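Local coordinates for protein formiminoglutamase (Trypanosoma cruzi, PDB 4MYK) that hydrolyses N-formimino-L-glutamate to L-glutamate and formamide, as an arginase-like enzyme that carries a binuclear manganese centre, at residues A218-E221 / D222-L226; S173-G177 / K178-E182. The protein carries 1 engineered substitution. All blocks are in the same frame, centred on the assembly; numbering follows the deposited sequence.

Interaction 1: A218-E221 / D222-L226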
ATOM      1  N   ALA A 218     -12.485  12.802  11.825  1.00 20.81           N
ATOM      2  CA  ALA A 218     -13.076  14.142  11.909  1.00 23.41           C
ATOM      3  C   ALA A 218     -14.131  14.371  10.827  1.00 18.10           C
ATOM      4  O   ALA A 218     -15.185  14.948  11.084  1.00 21.73           O
ATOM      5  CB  ALA A 218     -11.995  15.211  11.814  1.00 18.61           C
ATOM      6  N   ALA A 219     -13.828  13.935   9.613  1.00 17.45           N
ATOM      7  CA  ALA A 219     -14.771  14.025   8.516  1.00 16.76           C
ATOM      8  C   ALA A 219     -16.009  13.191   8.822  1.00 18.90           C
ATOM      9  O   ALA A 219     -17.125  13.618   8.557  1.00 17.14           O
ATOM     10  CB  ALA A 219     -14.117  13.547   7.228  1.00 18.12           C
ATOM     11  N   LEU A 220     -15.799  11.996   9.373  1.00 16.65           N
ATOM     12  CA  LEU A 220     -16.903  11.109   9.755  1.00 18.61           C
ATOM     13  C   LEU A 220     -17.717  11.637  10.949  1.00 18.98           C
ATOM     14  O   LEU A 220     -18.906  11.380  11.053  1.00 18.67           O
ATOM     15  CB  LEU A 220     -16.391   9.702  10.060  1.00 16.93           C
ATOM     16  CG  LEU A 220     -17.469   8.681  10.422  1.00 16.79           C
ATOM     17  CD1 LEU A 220     -18.444   8.527   9.286  1.00 16.20           C
ATOM     18  CD2 LEU A 220     -16.841   7.361  10.736  1.00 18.00           C
ATOM     19  N   GLU A 221     -17.076  12.367  11.855  1.00 18.23           N
ATOM     20  CA  GLU A 221     -17.809  13.054  12.912  1.00 20.48           C
ATOM     21  C   GLU A 221     -18.783  14.033  12.287  1.00 20.14           C
ATOM     22  O   GLU A 221     -19.969  14.070  12.627  1.00 20.04           O
ATOM     23  CB  GLU A 221     -16.848  13.787  13.842  1.00 21.86           C
ATOM     24  CG  GLU A 221     -16.166  12.855  14.822  1.00 24.78           C
ATOM     25  CD  GLU A 221     -15.036  13.519  15.586  1.00 32.42           C
ATOM     26  OE1 GLU A 221     -14.613  14.628  15.193  1.00 32.78           O
ATOM     27  OE2 GLU A 221     -14.567  12.917  16.575  1.00 32.60           O
ATOM     28  N   ASP A 222     -18.271  14.819  11.354  1.00 17.75           N
ATOM     29  CA  ASP A 222     -19.094  15.756  10.612  1.00 18.94           C
ATOM     30  C   ASP A 222     -20.287  15.021  10.009  1.00 17.20           C
ATOM     31  O   ASP A 222     -21.422  15.507  10.074  1.00 20.65           O
ATOM     32  CB  ASP A 222     -18.266  16.444   9.508  1.00 19.20           C
ATOM     33  CG  ASP A 222     -17.268  17.480  10.058  1.00 21.26           C
ATOM     34  OD1 ASP A 222     -17.178  17.653  11.290  1.00 21.89           O
ATOM     35  OD2 ASP A 222     -16.569  18.127   9.251  1.00 22.22           O
ATOM     36  N   ALA A 223     -20.022  13.851   9.429  1.00 16.41           N
ATOM     37  CA  ALA A 223     -21.048  13.055   8.760  1.00 17.59           C
ATOM     38  C   ALA A 223     -22.164  12.612   9.717  1.00 19.03           C
ATOM     39  O   ALA A 223     -23.343  12.656   9.359  1.00 18.26           O
ATOM     40  CB  ALA A 223     -20.421  11.842   8.039  1.00 13.11           C
ATOM     41  N   PHE A 224     -21.797  12.192  10.928  1.00 16.33           N
ATOM     42  CA  PHE A 224     -22.805  11.808  11.929  1.00 20.52           C
ATOM     43  C   PHE A 224     -23.599  13.014  12.459  1.00 20.62           C
ATOM     44  O   PHE A 224     -24.724  12.875  12.949  1.00 20.90           O
ATOM     45  CB  PHE A 224     -22.170  11.051  13.093  1.00 18.03           C
ATOM     46  CG  PHE A 224     -21.634   9.712  12.717  1.00 20.09           C
ATOM     47  CD1 PHE A 224     -22.232   8.979  11.707  1.00 17.24           C
ATOM     48  CD2 PHE A 224     -20.535   9.173  13.381  1.00 19.46           C
ATOM     49  CE1 PHE A 224     -21.741   7.733  11.365  1.00 20.24           C
ATOM     50  CE2 PHE A 224     -20.036   7.925  13.035  1.00 16.91           C
ATOM     51  CZ  PHE A 224     -20.643   7.205  12.035  1.00 17.60           C
ATOM     52  N   GLY A 225     -22.993  14.193  12.369  1.00 22.02           N
ATOM     53  CA  GLY A 225     -23.683  15.422  12.693  1.00 20.17           C
ATOM     54  C   GLY A 225     -24.830  15.640  11.733  1.00 20.11           C
ATOM     55  O   GLY A 225     -25.902  16.080  12.130  1.00 23.99           O
ATOM     56  N   LEU A 226     -24.588  15.323  10.465  1.00 17.44           N
ATOM     57  CA  LEU A 226     -25.592  15.419   9.410  1.00 20.43           C
ATOM     58  C   LEU A 226     -26.632  14.292   9.466  1.00 18.09           C
ATOM     59  O   LEU A 226     -27.829  14.537   9.360  1.00 19.44           O
ATOM     60  CB  LEU A 226     -24.908  15.442   8.034  1.00 21.24           C
ATOM     61  CG  LEU A 226     -24.072  16.680   7.691  1.00 18.16           C
ATOM     62  CD1 LEU A 226     -23.173  16.434   6.498  1.00 14.34           C
ATOM     63  CD2 LEU A 226     -24.985  17.871   7.450  1.00 19.70           C
TER

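Interaction 2: S173-G177 / K178-E182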
ATOM      1  N   SER A 173     -40.662   7.826   1.071  1.00 29.77           N
ATOM      2  CA  SER A 173     -41.426   8.930   1.652  1.00 29.34           C
ATOM      3  C   SER A 173     -40.871   9.325   3.009  1.00 27.79           C
ATOM      4  O   SER A 173     -40.650  10.506   3.288  1.00 27.52           O
ATOM      5  CB  SER A 173     -42.896   8.534   1.839  1.00 32.73           C
ATOM      6  OG  SER A 173     -43.519   8.219   0.608  1.00 40.34           O
ATOM      7  N   SER A 174     -40.662   8.326   3.856  1.00 27.15           N
ATOM      8  CA  SER A 174     -40.309   8.560   5.251  1.00 25.68           C
ATOM      9  C   SER A 174     -38.924   9.177   5.447  1.00 23.89           C
ATOM     10  O   SER A 174     -38.688   9.876   6.435  1.00 25.06           O
ATOM     11  CB  SER A 174     -40.410   7.249   6.025  1.00 27.06           C
ATOM     12  OG  SER A 174     -39.754   6.217   5.316  1.00 25.88           O
ATOM     13  N   PHE A 175     -38.022   8.935   4.499  1.00 21.78           N
ATOM     14  CA  PHE A 175     -36.610   9.253   4.687  1.00 22.14           C
ATOM     15  C   PHE A 175     -36.210  10.617   4.167  1.00 21.31           C
ATOM     16  O   PHE A 175     -36.435  10.933   2.992  1.00 23.71           O
ATOM     17  CB  PHE A 175     -35.724   8.189   4.033  1.00 25.58           C
ATOM     18  CG  PHE A 175     -34.257   8.479   4.151  1.00 22.08           C
ATOM     19  CD1 PHE A 175     -33.652   8.575   5.411  1.00 22.10           C
ATOM     20  CD2 PHE A 175     -33.474   8.663   3.013  1.00 22.96           C
ATOM     21  CE1 PHE A 175     -32.285   8.859   5.536  1.00 18.05           C
ATOM     22  CE2 PHE A 175     -32.104   8.946   3.120  1.00 19.54           C
ATOM     23  CZ  PHE A 175     -31.509   9.043   4.382  1.00 19.72           C
ATOM     24  N   SER A 176     -35.586  11.405   5.040  1.00 18.71           N
ATOM     25  CA  SER A 176     -35.150  12.747   4.692  1.00 20.24           C
ATOM     26  C   SER A 176     -33.724  12.776   4.157  1.00 22.37           C
ATOM     27  O   SER A 176     -32.777  12.421   4.860  1.00 21.84           O
ATOM     28  CB  SER A 176     -35.258  13.685   5.891  1.00 25.30           C
ATOM     29  OG  SER A 176     -34.771  14.978   5.557  1.00 22.37           O
ATOM     30  N   GLY A 177     -33.589  13.236   2.917  1.00 24.58           N
ATOM     31  CA  GLY A 177     -32.309  13.328   2.241  1.00 19.42           C
ATOM     32  C   GLY A 177     -31.283  14.243   2.882  1.00 18.16           C
ATOM     33  O   GLY A 177     -30.093  14.051   2.678  1.00 19.18           O
ATOM     34  N   LYS A 178     -31.727  15.242   3.639  1.00 18.47           N
ATOM     35  CA  LYS A 178     -30.795  16.096   4.363  1.00 20.10           C
ATOM     36  C   LYS A 178     -29.990  15.262   5.341  1.00 17.63           C
ATOM     37  O   LYS A 178     -29.004  15.728   5.899  1.00 19.04           O
ATOM     38  CB  LYS A 178     -31.523  17.187   5.143  1.00 21.42           C
ATOM     39  CG  LYS A 178     -32.522  17.988   4.352  1.00 27.18           C
ATOM     40  CD  LYS A 178     -33.163  19.053   5.247  1.00 31.08           C
ATOM     41  CE  LYS A 178     -34.656  19.211   4.943  1.00 35.43           C
ATOM     42  NZ  LYS A 178     -35.349  20.167   5.855  1.00 32.50           N
ATOM     43  N   ARG A 179     -30.424  14.027   5.562  1.00 17.99           N
ATOM     44  CA  ARG A 179     -29.741  13.147   6.514  1.00 19.18           C
ATOM     45  C   ARG A 179     -29.027  11.981   5.832  1.00 16.09           C
ATOM     46  O   ARG A 179     -28.769  10.948   6.438  1.00 13.78           O
ATOM     47  CB  ARG A 179     -30.707  12.680   7.603  1.00 18.69           C
ATOM     48  CG  ARG A 179     -31.111  13.832   8.518  1.00 17.78           C
ATOM     49  CD  ARG A 179     -32.211  13.445   9.475  1.00 17.49           C
ATOM     50  NE  ARG A 179     -31.805  12.377  10.377  1.00 18.20           N
ATOM     51  CZ  ARG A 179     -32.580  11.897  11.341  1.00 18.63           C
ATOM     52  NH1 ARG A 179     -33.794  12.401  11.519  1.00 21.98           N
ATOM     53  NH2 ARG A 179     -32.145  10.922  12.124  1.00 20.04           N
ATOM     54  N   PHE A 180     -28.691  12.189   4.562  1.00 20.15           N
ATOM     55  CA  PHE A 180     -27.954  11.201   3.789  1.00 18.82           C
ATOM     56  C   PHE A 180     -26.585  11.715   3.348  1.00 17.80           C
ATOM     57  O   PHE A 180     -26.464  12.773   2.741  1.00 18.42           O
ATOM     58  CB  PHE A 180     -28.770  10.721   2.587  1.00 17.63           C
ATOM     59  CG  PHE A 180     -28.019   9.794   1.684  1.00 16.29           C
ATOM     60  CD1 PHE A 180     -27.605   8.557   2.133  1.00 17.00           C
ATOM     61  CD2 PHE A 180     -27.731  10.157   0.385  1.00 19.26           C
ATOM     62  CE1 PHE A 180     -26.906   7.703   1.298  1.00 18.26           C
ATOM     63  CE2 PHE A 180     -27.035   9.302  -0.452  1.00 19.37           C
ATOM     64  CZ  PHE A 180     -26.626   8.077   0.005  1.00 13.92           C
ATOM     65  N   VAL A 181     -25.550  10.951   3.669  1.00 18.62           N
ATOM     66  CA  VAL A 181     -24.196  11.320   3.286  1.00 19.08           C
ATOM     67  C   VAL A 181     -23.524  10.222   2.454  1.00 17.93           C
ATOM     68  O   VAL A 181     -23.548   9.045   2.813  1.00 16.65           O
ATOM     69  CB  VAL A 181     -23.327  11.657   4.514  1.00 19.23           C
ATOM     70  CG1 VAL A 181     -21.904  11.972   4.084  1.00 16.06           C
ATOM     71  CG2 VAL A 181     -23.930  12.819   5.281  1.00 17.64           C
ATOM     72  N   GLU A 182     -22.958  10.631   1.324  1.00 18.18           N
ATOM     73  CA  GLU A 182     -22.067   9.791   0.538  1.00 19.54           C
ATOM     74  C   GLU A 182     -20.671  10.114   1.029  1.00 17.26           C
ATOM     75  O   GLU A 182     -20.223  11.252   0.923  1.00 17.23           O
ATOM     76  CB  GLU A 182     -22.177  10.129  -0.948  1.00 20.99           C
ATOM     77  CG  GLU A 182     -23.558   9.902  -1.552  1.00 20.93           C
ATOM     78  CD  GLU A 182     -23.801   8.461  -1.981  1.00 22.78           C
ATOM     79  OE1 GLU A 182     -23.129   7.547  -1.470  1.00 18.39           O
ATOM     80  OE2 GLU A 182     -24.679   8.240  -2.842  1.00 30.03           O
TER

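Interaction 1: A218-E221 / D222-L226
Leu220 lies against the ring of Phe224 one helical turn further on. The tip of the leucine does most of the touching. Leu220 CG is 3.7 Å from Phe224 CE2, on the outer half of the ring. Leu220 CD1 stands over the ring face, 4.1 Å from the centroid and 24° off the normal, a CH-pi contact. CG of Leu220 sits beside its own carbonyl carbon (chi1 -178°), which sends the branched end toward the following turn. The root of the ring meets a different atom. Leu220 O lies above one face, displaced toward the rim, and also accepts the bond from Phe224 N at 3.0 Å. Backbone and side chain of Leu220 therefore both meet Phe224.

In Asp222, CG beside the backbone N (chi1 -73°) turns the carboxylate back toward the Ala218 carbonyl. Asp222 CB packs 3.2 Å from Ala219 O, and Asp222 N bonds to Ala218 O at 3.1 Å. The carboxylate is near that same carbonyl but cannot bond to it, since both are acceptors. Asp222 OD2 instead forms a salt bridge with Lys214.

Glu221 contributes chiefly its backbone: Gly225 N bonds to Glu221 O at 3.0 Å, in the carbonyl plane. Its extended side chain carries the carboxylate away from Asp222, with Glu221 OE1 5.6 Å from Asp222 OD1.

This is the i to i+4 pattern of an amphipathic alpha-helix. Leu220 and Phe224 both pack on Ile143 of strand 141-145, and helix 258-270 adjoins them. Glu221 and Asp222 lie on the exposed side. Helix 216-227 is one of the helices that cover the parallel sheet of the arginase/deacetylase alpha/beta fold.

Interaction 2: S173-G177 / K178-E182
Phe175 points its ring edge at the base of Phe180. The apolar contact runs from Phe175 CZ to Phe180 CB, at 3.7 Å. Phe175 CG is anti to the backbone N (chi1 178°), and this carries the ring forward past the turn to the start of the strand. Arg179 O also lies at the ring edge, near its plane, 3.9 Å from Phe175 CZ. The two phenylalanine side chains cross at about a right angle. Both pack on Val142 of strand 141-145, and Phe175 also touches Leu133 of helix 125-135.

Two backbone hydrogen bonds close the turn. Arg179 N donates to Ser176 O at 2.9 Å, although the position of this nitrogen is less certain. Phe180 N donates to Gly177 O at 3.0 Å. Here the donor stands well above the carbonyl plane, 63° out of it and not on a lone pair. Each bond links residues three apart, and together they make a short 3-10 turn through Gly177 and Lys178.

The polar side chains add little across the turn. Ser176 OG rests 3.9 Å from Lys178 CG, a packing contact. Arg179 CB lies 3.4 Å from Ser176 O, but its bent chain leads the guanidinium away to a salt bridge with Asp139 and to Thr227 O.

The arrangement is a turn leading into the strand beside the outermost strand 204-207. It starts strand 180-185 of the parallel arginase sheet, with the Phe180 side chain about 10 Å from a bound manganese ion.

In the fold
Chain order puts interaction 2 first. It closes the turn between helix 165-170 and strand 180-185. The chain then passes through helix 192-200, strand 204-207 and helix 208-214 before interaction 1 closes successive turns within helix 216-227. The two contacts are in series; neither nests in nor crosses the other. In space they meet, with centres about 15 Å apart. Leu226 CD1 packs on Val181 CG2 at 3.9 Å, and Leu226 O lies 3.5 Å from Arg179 CG. The end of the helix thus rests on the start of the strand. Together they join one edge region of the parallel sheet to a covering helix.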